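Local coordinates for protein intimin (Escherichia coli, PDB 1F00) that acts as a bacterial adhesin of enteropathogenic strains, its C-terminal Ig-like and C-type lectin-like domains probably serving to bind the receptor on the host cell, at residues T117-Y122 against Y177-P182; Y122-L127 against S152-L157; G225-Y230 against D259-N264. One frame throughout, in Å; residues are numbered along the deposited sequence.

Interaction 1: T117-Y122 against Y177-P182; sequences TVWLQY and YTIATP
At the junction between an Ig-like domain and the C-type lectin-like domain, the indole of Trp-119 is covered on one face by the CB-CG-CD edge of the Pro-182 ring, which is tilted against it. Strand 118-120 pairs in parallel with strand 184-190, whereas 173-179 is an outer strand of the sheet with 136-140 and 163-169, so the ring bridges two sheets. Pro-182 CB sits over the indole, 3.5 Å from the centroid of the five-membered ring and 12° off its normal, a CH-pi contact; Pro-182 CG and CD continue over the six-membered part. Proline suits this place because its rigid methylenes offer C-H groups to a pi face. At the far end of the ring, Ile-179 CG2 comes obliquely to Trp-119 CZ2 at 3.4 Å. That methyl stands anti to its own backbone N (chi1 -70° for CG1), the branch that reaches the indole, while Thr-163 and Ile-165 also touch the isoleucine. Nearer the backbone, Thr-117 O lies 3.5 Å from Pro-182 CA. The indole N-H has polar partners: Trp-119 NE1 is hydrogen-bonded to Pro-116 O and makes a weak bond of 3.3 Å to a water, which donates to Ala-180 O at 2.9 Å. The large aromatic surface thus gains its hold from dispersion and CH-pi attraction, while its one polar atom is satisfied by a carbonyl, with the water as a weaker second partner.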
loop_
_atom_site.group_PDB
_atom_site.type_symbol
_atom_site.label_atom_id
_atom_site.label_comp_id
_atom_site.label_asym_id
_atom_site.label_seq_id
_atom_site.Cartn_x
_atom_site.Cartn_y
_atom_site.Cartn_z
ATOM N N THR A 117 5.616 -10.659 11.472
ATOM C CA THR A 117 6.693 -9.997 12.203
ATOM C C THR A 117 7.987 -10.794 12.082
ATOM O O THR A 117 9.002 -10.452 12.691
ATOM C CB THR A 117 6.348 -9.833 13.685
ATOM O OG1 THR A 117 6.069 -11.115 14.254
ATOM C CG2 THR A 117 5.137 -8.924 13.846
ATOM N N VAL A 118 7.923 -11.877 11.309
ATOM C CA VAL A 118 9.078 -12.727 11.022
ATOM C C VAL A 118 9.126 -12.713 9.500
ATOM O O VAL A 118 8.172 -13.125 8.836
ATOM C CB VAL A 118 8.876 -14.170 11.528
ATOM C CG1 VAL A 118 10.100 -15.012 11.208
ATOM C CG2 VAL A 118 8.635 -14.156 13.025
ATOM N N TRP A 119 10.220 -12.220 8.937
ATOM C CA TRP A 119 10.303 -12.110 7.486
ATOM C C TRP A 119 11.271 -13.019 6.769
ATOM O O TRP A 119 12.463 -13.035 7.074
ATOM C CB TRP A 119 10.702 -10.696 7.057
ATOM C CG TRP A 119 9.856 -9.560 7.509
ATOM C CD1 TRP A 119 8.652 -9.612 8.147
ATOM C CD2 TRP A 119 10.160 -8.173 7.330
ATOM N NE1 TRP A 119 8.184 -8.335 8.378
ATOM C CE2 TRP A 119 9.094 -7.433 7.886
ATOM C CE3 TRP A 119 11.235 -7.484 6.750
ATOM C CZ2 TRP A 119 9.070 -6.034 7.884
ATOM C CZ3 TRP A 119 11.212 -6.091 6.745
ATOM C CH2 TRP A 119 10.134 -5.383 7.312
ATOM N N LEU A 120 10.760 -13.765 5.800
ATOM C CA LEU A 120 11.633 -14.572 4.971
ATOM C C LEU A 120 12.209 -13.448 4.102
ATOM O O LEU A 120 11.445 -12.667 3.530
ATOM C CB LEU A 120 10.812 -15.525 4.099
ATOM C CG LEU A 120 11.567 -16.270 2.997
ATOM C CD1 LEU A 120 12.650 -17.149 3.613
ATOM C CD2 LEU A 120 10.582 -17.121 2.195
ATOM N N GLN A 121 13.527 -13.324 4.012
ATOM C CA GLN A 121 14.072 -12.248 3.183
ATOM C C GLN A 121 13.597 -12.391 1.743
ATOM O O GLN A 121 13.646 -13.481 1.167
ATOM C CB GLN A 121 15.603 -12.228 3.205
ATOM C CG GLN A 121 16.155 -10.942 2.591
ATOM C CD GLN A 121 17.676 -10.860 2.578
ATOM O OE1 GLN A 121 18.241 -9.784 2.749
ATOM N NE2 GLN A 121 18.337 -11.987 2.358
ATOM N N TYR A 122 13.134 -11.285 1.171
ATOM C CA TYR A 122 12.636 -11.253 -0.197
ATOM C C TYR A 122 11.279 -11.928 -0.326
ATOM O O TYR A 122 10.845 -12.274 -1.421
ATOM C CB TYR A 122 13.666 -11.872 -1.151
ATOM C CG TYR A 122 14.985 -11.128 -1.096
ATOM C CD1 TYR A 122 16.195 -11.811 -0.984
ATOM C CD2 TYR A 122 15.013 -9.732 -1.084
ATOM C CE1 TYR A 122 17.403 -11.120 -0.852
ATOM C CE2 TYR A 122 16.210 -9.032 -0.954
ATOM C CZ TYR A 122 17.401 -9.730 -0.836
ATOM O OH TYR A 122 18.583 -9.042 -0.700
ATOM N N TYR A 177 0.707 3.041 4.351
ATOM C CA TYR A 177 0.788 1.923 5.283
ATOM C C TYR A 177 2.211 1.861 5.829
ATOM O O TYR A 177 3.175 1.895 5.064
ATOM C CB TYR A 177 0.454 0.612 4.569
ATOM C CG TYR A 177 0.788 -0.613 5.389
ATOM C CD1 TYR A 177 1.976 -1.306 5.186
ATOM C CD2 TYR A 177 -0.064 -1.050 6.406
ATOM C CE1 TYR A 177 2.314 -2.402 5.970
ATOM C CE2 TYR A 177 0.270 -2.145 7.203
ATOM C CZ TYR A 177 1.459 -2.812 6.978
ATOM O OH TYR A 177 1.812 -3.885 7.766
ATOM N N THR A 178 2.345 1.769 7.147
ATOM C CA THR A 178 3.669 1.705 7.744
ATOM C C THR A 178 4.072 0.270 8.039
ATOM O O THR A 178 3.330 -0.488 8.673
ATOM C CB THR A 178 3.734 2.499 9.056
ATOM O OG1 THR A 178 2.933 1.845 10.047
ATOM C CG2 THR A 178 3.210 3.892 8.848
ATOM N N ILE A 179 5.252 -0.098 7.561
ATOM C CA ILE A 179 5.801 -1.426 7.774
ATOM C C ILE A 179 6.571 -1.368 9.086
ATOM O O ILE A 179 7.546 -0.621 9.209
ATOM C CB ILE A 179 6.768 -1.821 6.626
ATOM C CG1 ILE A 179 5.976 -2.048 5.334
ATOM C CG2 ILE A 179 7.547 -3.071 6.997
ATOM C CD1 ILE A 179 6.840 -2.311 4.125
ATOM N N ALA A 180 6.117 -2.137 10.069
ATOM C CA ALA A 180 6.766 -2.168 11.372
ATOM C C ALA A 180 8.045 -2.986 11.306
ATOM O O ALA A 180 8.175 -3.884 10.474
ATOM C CB ALA A 180 5.821 -2.759 12.418
ATOM N N THR A 181 8.986 -2.668 12.190
ATOM C CA THR A 181 10.258 -3.372 12.243
ATOM C C THR A 181 9.987 -4.812 12.665
ATOM O O THR A 181 9.305 -5.058 13.656
ATOM C CB THR A 181 11.208 -2.717 13.261
ATOM O OG1 THR A 181 11.418 -1.347 12.896
ATOM C CG2 THR A 181 12.550 -3.435 13.285
ATOM N N PRO A 182 10.511 -5.781 11.905
ATOM C CA PRO A 182 10.313 -7.202 12.211
ATOM C C PRO A 182 11.193 -7.683 13.352
ATOM O O PRO A 182 12.236 -7.093 13.628
ATOM C CB PRO A 182 10.667 -7.884 10.898
ATOM C CG PRO A 182 11.780 -7.017 10.377
ATOM C CD PRO A 182 11.255 -5.609 10.643
HETATM O O HOH W 1 6.948 -6.540 10.830
#

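Interaction 2: Y122-L127 against S152-L157; sequences YGQVNL and SGQVTL
Gln-124 and Thr-156 lie side by side and point the same way, and the amide of the glutamine reaches the threonine hydroxyl. The Gln-124 NE2 to Thr-156 OG1 bond is 3.2 Å long, with OG1 only 9° out of the amide plane. Thr-156 OG1 is anti to its own carbonyl carbon (chi1 -61°), which places the hydroxyl beside Gln-124 and leaves CG2 for Tyr-122, whose ring it meets at the edge, near its plane. On the same face Asn-126 and Gln-154 cross obliquely with their amide planes 20° apart, and Asn-126 ND2 is hydrogen-bonded to Glu-105 OE1. Polar side chains suit this partly exposed face, and the glutamines are long enough to reach their neighbours across the pair.

The strands are an antiparallel pair, 124-130 beside 154-157, within the Ig-like domain. Val-125 and Val-155 form the hydrogen-bonded pair: Val-125 N gives to Val-155 O at 3.0 Å and Val-155 N to Val-125 O at 2.7 Å. Their side chains run alongside each other on the buried face, Val-125 CG2 3.9 Å from Val-155 CB, and Leu-127 CG approaches Val-155 CG2 at 3.8 Å. The beta-branched valines suit the extended strands, and Ile-104, Ala-146, Val-148 and Trp-224 of helix 214-224 add to the apolar layer.

Tyr-122 N donates to Leu-157 O at one end and Leu-127 N to Gly-153 O at the other. Gly-153 has positive phi, and a CB there would clash with Leu-127 O. Just before it Ser-152 OG accepts from Gln-154 N, an ST turn leading into the strand.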
loop_
_atom_site.group_PDB
_atom_site.type_symbol
_atom_site.label_atom_id
_atom_site.label_comp_id
_atom_site.label_asym_id
_atom_site.label_seq_id
_atom_site.Cartn_x
_atom_site.Cartn_y
_atom_site.Cartn_z
ATOM N N TYR A 122 13.134 -11.285 1.171
ATOM C CA TYR A 122 12.636 -11.253 -0.197
ATOM C C TYR A 122 11.279 -11.928 -0.326
ATOM O O TYR A 122 10.845 -12.274 -1.421
ATOM C CB TYR A 122 13.666 -11.872 -1.151
ATOM C CG TYR A 122 14.985 -11.128 -1.096
ATOM C CD1 TYR A 122 16.195 -11.811 -0.984
ATOM C CD2 TYR A 122 15.013 -9.732 -1.084
ATOM C CE1 TYR A 122 17.403 -11.120 -0.852
ATOM C CE2 TYR A 122 16.210 -9.032 -0.954
ATOM C CZ TYR A 122 17.401 -9.730 -0.836
ATOM O OH TYR A 122 18.583 -9.042 -0.700
ATOM N N GLY A 123 10.619 -12.121 0.811
ATOM C CA GLY A 123 9.282 -12.678 0.794
ATOM C C GLY A 123 8.458 -11.561 0.176
ATOM O O GLY A 123 8.878 -10.398 0.215
ATOM N N GLN A 124 7.303 -11.885 -0.394
ATOM C CA GLN A 124 6.481 -10.866 -1.032
ATOM C C GLN A 124 5.015 -10.870 -0.599
ATOM O O GLN A 124 4.422 -11.926 -0.385
ATOM C CB GLN A 124 6.572 -11.029 -2.551
ATOM C CG GLN A 124 7.983 -10.851 -3.086
ATOM C CD GLN A 124 8.118 -11.275 -4.530
ATOM O OE1 GLN A 124 7.874 -12.434 -4.873
ATOM N NE2 GLN A 124 8.513 -10.342 -5.385
ATOM N N VAL A 125 4.444 -9.676 -0.464
ATOM C CA VAL A 125 3.046 -9.535 -0.081
ATOM C C VAL A 125 2.357 -8.547 -1.019
ATOM O O VAL A 125 3.007 -7.676 -1.605
ATOM C CB VAL A 125 2.892 -9.032 1.376
ATOM C CG1 VAL A 125 3.603 -9.978 2.326
ATOM C CG2 VAL A 125 3.443 -7.609 1.516
ATOM N N ASN A 126 1.047 -8.704 -1.187
ATOM C CA ASN A 126 0.292 -7.800 -2.045
ATOM C C ASN A 126 -0.544 -6.839 -1.206
ATOM O O ASN A 126 -1.313 -7.266 -0.344
ATOM C CB ASN A 126 -0.646 -8.570 -2.984
ATOM C CG ASN A 126 0.100 -9.385 -4.030
ATOM O OD1 ASN A 126 1.108 -8.945 -4.581
ATOM N ND2 ASN A 126 -0.413 -10.575 -4.322
ATOM N N LEU A 127 -0.381 -5.544 -1.450
ATOM C CA LEU A 127 -1.162 -4.533 -0.744
ATOM C C LEU A 127 -2.285 -4.107 -1.678
ATOM O O LEU A 127 -2.054 -3.893 -2.870
ATOM C CB LEU A 127 -0.313 -3.302 -0.408
ATOM C CG LEU A 127 0.928 -3.471 0.475
ATOM C CD1 LEU A 127 1.397 -2.095 0.930
ATOM C CD2 LEU A 127 0.612 -4.341 1.679
ATOM N N SER A 152 1.662 -2.628 -9.444
ATOM C CA SER A 152 0.889 -3.689 -8.790
ATOM C C SER A 152 0.627 -3.563 -7.295
ATOM O O SER A 152 -0.358 -4.101 -6.792
ATOM C CB SER A 152 1.561 -5.038 -9.026
ATOM O OG SER A 152 2.733 -5.139 -8.237
ATOM N N GLY A 153 1.509 -2.881 -6.577
ATOM C CA GLY A 153 1.321 -2.764 -5.144
ATOM C C GLY A 153 1.943 -3.950 -4.434
ATOM O O GLY A 153 1.754 -4.142 -3.231
ATOM N N GLN A 154 2.682 -4.770 -5.175
ATOM C CA GLN A 154 3.330 -5.916 -4.560
ATOM C C GLN A 154 4.609 -5.451 -3.878
ATOM O O GLN A 154 5.459 -4.797 -4.490
ATOM C CB GLN A 154 3.648 -6.988 -5.603
ATOM C CG GLN A 154 4.290 -8.234 -5.019
ATOM C CD GLN A 154 4.280 -9.390 -5.998
ATOM O OE1 GLN A 154 3.255 -10.063 -6.179
ATOM N NE2 GLN A 154 5.412 -9.616 -6.651
ATOM N N VAL A 155 4.734 -5.788 -2.601
ATOM C CA VAL A 155 5.896 -5.400 -1.813
ATOM C C VAL A 155 6.865 -6.554 -1.587
ATOM O O VAL A 155 6.453 -7.689 -1.379
ATOM C CB VAL A 155 5.468 -4.868 -0.426
ATOM C CG1 VAL A 155 6.715 -4.570 0.427
ATOM C CG2 VAL A 155 4.613 -3.612 -0.591
ATOM N N THR A 156 8.158 -6.249 -1.635
ATOM C CA THR A 156 9.186 -7.245 -1.384
ATOM C C THR A 156 9.955 -6.786 -0.149
ATOM O O THR A 156 10.524 -5.702 -0.136
ATOM C CB THR A 156 10.160 -7.377 -2.570
ATOM O OG1 THR A 156 9.439 -7.793 -3.738
ATOM C CG2 THR A 156 11.244 -8.398 -2.259
ATOM N N LEU A 157 9.947 -7.609 0.893
ATOM C CA LEU A 157 10.646 -7.286 2.134
ATOM C C LEU A 157 12.131 -7.608 1.981
ATOM O O LEU A 157 12.491 -8.714 1.584
ATOM C CB LEU A 157 10.030 -8.085 3.283
ATOM C CG LEU A 157 8.529 -7.820 3.456
ATOM C CD1 LEU A 157 7.976 -8.711 4.542
ATOM C CD2 LEU A 157 8.295 -6.347 3.801
HETATM O O HOH W 2 -1.123 -5.765 -4.659
#

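Interaction 3: G225-Y230 against D259-N264; sequences GAANKY and DLVKQN
Ala-227 N donates to Leu-260 O across two loops of the C-type lectin-like domain, where the turn after helix 214-224 meets the link between strands 254-259 and 263-270. At 2.9 Å and 169° this bond is nearly straight at the hydrogen, though the donor is tilted 27° from the carbonyl plane. Around it the packing is close: Ala-227 CB comes within 3.5 Å of Leu-260 O, and the small methyl of alanine leaves room for the two backbones to come so near. The Leu-260 side chain packs on Val-220, Ile-186 and Pro-188. Gly-225, the residue that leaves the helix with positive phi, has a water at its carbonyl that also donates to Leu-260 O.

The outer part lies nearer solvent: there Val-261 and Asn-228, both partly exposed, meet by van der Waals contact. Val-261 presents both methyls to Asn-228, crossing it at about a right angle, with CG1 3.8 Å from Asn-228 CG. Asn-228 CG sits between its own backbone N and carbonyl carbon (chi1 62°), a torsion that brings the amide carbon against the valine methyls.

Asp-259 shapes the link: OD2 accepts from Val-261 N at 2.9 Å, an Asx turn, and from Lys-262 N at 3.1 Å, with Ile-239 N a further donor. Several N-H groups round one carboxylate oxygen would stabilise its negative charge, and they hold the backbone that presents Leu-260 O to Ala-227 and the water.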
loop_
_atom_site.group_PDB
_atom_site.type_symbol
_atom_site.label_atom_id
_atom_site.label_comp_id
_atom_site.label_asym_id
_atom_site.label_seq_id
_atom_site.Cartn_x
_atom_site.Cartn_y
_atom_site.Cartn_z
ATOM N N GLY A 225 4.764 -19.906 3.747
ATOM C CA GLY A 225 4.539 -21.030 2.853
ATOM C C GLY A 225 5.831 -21.371 2.121
ATOM O O GLY A 225 6.880 -20.787 2.404
ATOM N N ALA A 226 5.765 -22.309 1.179
ATOM C CA ALA A 226 6.943 -22.728 0.417
ATOM C C ALA A 226 7.733 -21.535 -0.143
ATOM O O ALA A 226 7.207 -20.741 -0.919
ATOM C CB ALA A 226 6.519 -23.659 -0.717
ATOM N N ALA A 227 9.003 -21.431 0.239
ATOM C CA ALA A 227 9.855 -20.325 -0.193
ATOM C C ALA A 227 9.998 -20.135 -1.697
ATOM O O ALA A 227 10.123 -19.002 -2.165
ATOM C CB ALA A 227 11.243 -20.461 0.428
ATOM N N ASN A 228 9.986 -21.225 -2.459
ATOM C CA ASN A 228 10.164 -21.107 -3.901
ATOM C C ASN A 228 8.964 -20.546 -4.651
ATOM O O ASN A 228 8.913 -20.589 -5.879
ATOM C CB ASN A 228 10.602 -22.446 -4.508
ATOM C CG ASN A 228 9.577 -23.544 -4.330
ATOM O OD1 ASN A 228 9.709 -24.616 -4.912
ATOM N ND2 ASN A 228 8.556 -23.288 -3.527
ATOM N N LYS A 229 7.996 -20.020 -3.905
ATOM C CA LYS A 229 6.824 -19.399 -4.506
ATOM C C LYS A 229 7.198 -17.942 -4.744
ATOM O O LYS A 229 6.518 -17.218 -5.471
ATOM C CB LYS A 229 5.624 -19.476 -3.561
ATOM C CG LYS A 229 4.947 -20.832 -3.549
ATOM C CD LYS A 229 4.282 -21.116 -4.882
ATOM C CE LYS A 229 3.602 -22.474 -4.863
ATOM N NZ LYS A 229 2.706 -22.606 -3.678
ATOM N N TYR A 230 8.295 -17.525 -4.116
ATOM C CA TYR A 230 8.784 -16.164 -4.247
ATOM C C TYR A 230 9.876 -16.087 -5.309
ATOM O O TYR A 230 10.765 -16.934 -5.372
ATOM C CB TYR A 230 9.284 -15.659 -2.890
ATOM C CG TYR A 230 8.189 -15.732 -1.849
ATOM C CD1 TYR A 230 8.089 -16.823 -0.988
ATOM C CD2 TYR A 230 7.176 -14.774 -1.819
ATOM C CE1 TYR A 230 6.997 -16.964 -0.128
ATOM C CE2 TYR A 230 6.084 -14.906 -0.968
ATOM C CZ TYR A 230 5.997 -16.005 -0.130
ATOM O OH TYR A 230 4.889 -16.155 0.668
ATOM N N ASP A 259 13.253 -27.835 5.910
ATOM C CA ASP A 259 13.266 -27.391 4.529
ATOM C C ASP A 259 12.228 -26.294 4.318
ATOM O O ASP A 259 11.027 -26.539 4.450
ATOM C CB ASP A 259 12.977 -28.607 3.639
ATOM C CG ASP A 259 13.329 -28.380 2.190
ATOM O OD1 ASP A 259 13.883 -29.319 1.569
ATOM O OD2 ASP A 259 13.045 -27.282 1.665
ATOM N N LEU A 260 12.694 -25.089 3.990
ATOM C CA LEU A 260 11.800 -23.960 3.778
ATOM C C LEU A 260 10.920 -24.102 2.540
ATOM O O LEU A 260 10.066 -23.249 2.282
ATOM C CB LEU A 260 12.593 -22.648 3.726
ATOM C CG LEU A 260 13.143 -22.189 5.087
ATOM C CD1 LEU A 260 13.988 -20.939 4.910
ATOM C CD2 LEU A 260 11.987 -21.920 6.046
ATOM N N VAL A 261 11.134 -25.169 1.771
ATOM C CA VAL A 261 10.297 -25.427 0.601
ATOM C C VAL A 261 9.406 -26.635 0.879
ATOM O O VAL A 261 8.183 -26.559 0.754
ATOM C CB VAL A 261 11.120 -25.720 -0.678
ATOM C CG1 VAL A 261 10.193 -26.262 -1.773
ATOM C CG2 VAL A 261 11.788 -24.441 -1.182
ATOM N N LYS A 262 10.022 -27.738 1.291
ATOM C CA LYS A 262 9.306 -28.983 1.548
ATOM C C LYS A 262 8.934 -29.271 3.006
ATOM O O LYS A 262 8.342 -30.315 3.286
ATOM C CB LYS A 262 10.141 -30.157 1.019
ATOM C CG LYS A 262 10.736 -29.907 -0.361
ATOM C CD LYS A 262 11.362 -31.149 -0.972
ATOM C CE LYS A 262 12.645 -31.562 -0.269
ATOM N NZ LYS A 262 13.352 -32.615 -1.061
ATOM N N GLN A 263 9.244 -28.350 3.919
ATOM C CA GLN A 263 8.990 -28.560 5.348
ATOM C C GLN A 263 9.945 -29.722 5.664
ATOM O O GLN A 263 11.135 -29.502 5.903
ATOM C CB GLN A 263 7.517 -28.935 5.588
ATOM C CG GLN A 263 6.527 -27.854 5.133
ATOM C CD GLN A 263 5.066 -28.243 5.334
ATOM O OE1 GLN A 263 4.588 -28.340 6.459
ATOM N NE2 GLN A 263 4.357 -28.470 4.236
ATOM N N ASN A 264 9.430 -30.947 5.671
ATOM C CA ASN A 264 10.269 -32.136 5.843
ATOM C C ASN A 264 11.349 -32.081 6.938
ATOM O O ASN A 264 12.541 -32.146 6.638
ATOM C CB ASN A 264 10.941 -32.419 4.488
ATOM C CG ASN A 264 11.522 -33.820 4.378
ATOM O OD1 ASN A 264 12.543 -34.017 3.716
ATOM N ND2 ASN A 264 10.867 -34.797 4.992
HETATM O O HOH W 3 9.430 -20.933 3.938
#

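In the fold
Strand 118-120 of interaction 1 touches both other contacts: Trp-119 CD2 packs on Leu-157 CD1 (3.6 Å) of interaction 2 and Leu-120 CD2 on Ala-227 CB (3.8 Å) of interaction 3. Interactions 1 and 2 share Tyr-122 and have centres about 10 Å apart, whereas the centre of interaction 3 lies about 18 Å from the first and about 17 Å from the second. Interaction 1 is buried and relies on ring and methyl packing; interaction 2, partly buried, is a strand ladder with one polar and one apolar face; interaction 3, also partly buried, joins two loops through a single direct backbone bond. Tyr-230 of interaction 3 packs on Gly-123 and Gln-124, linking the lectin-like and Ig-like domains.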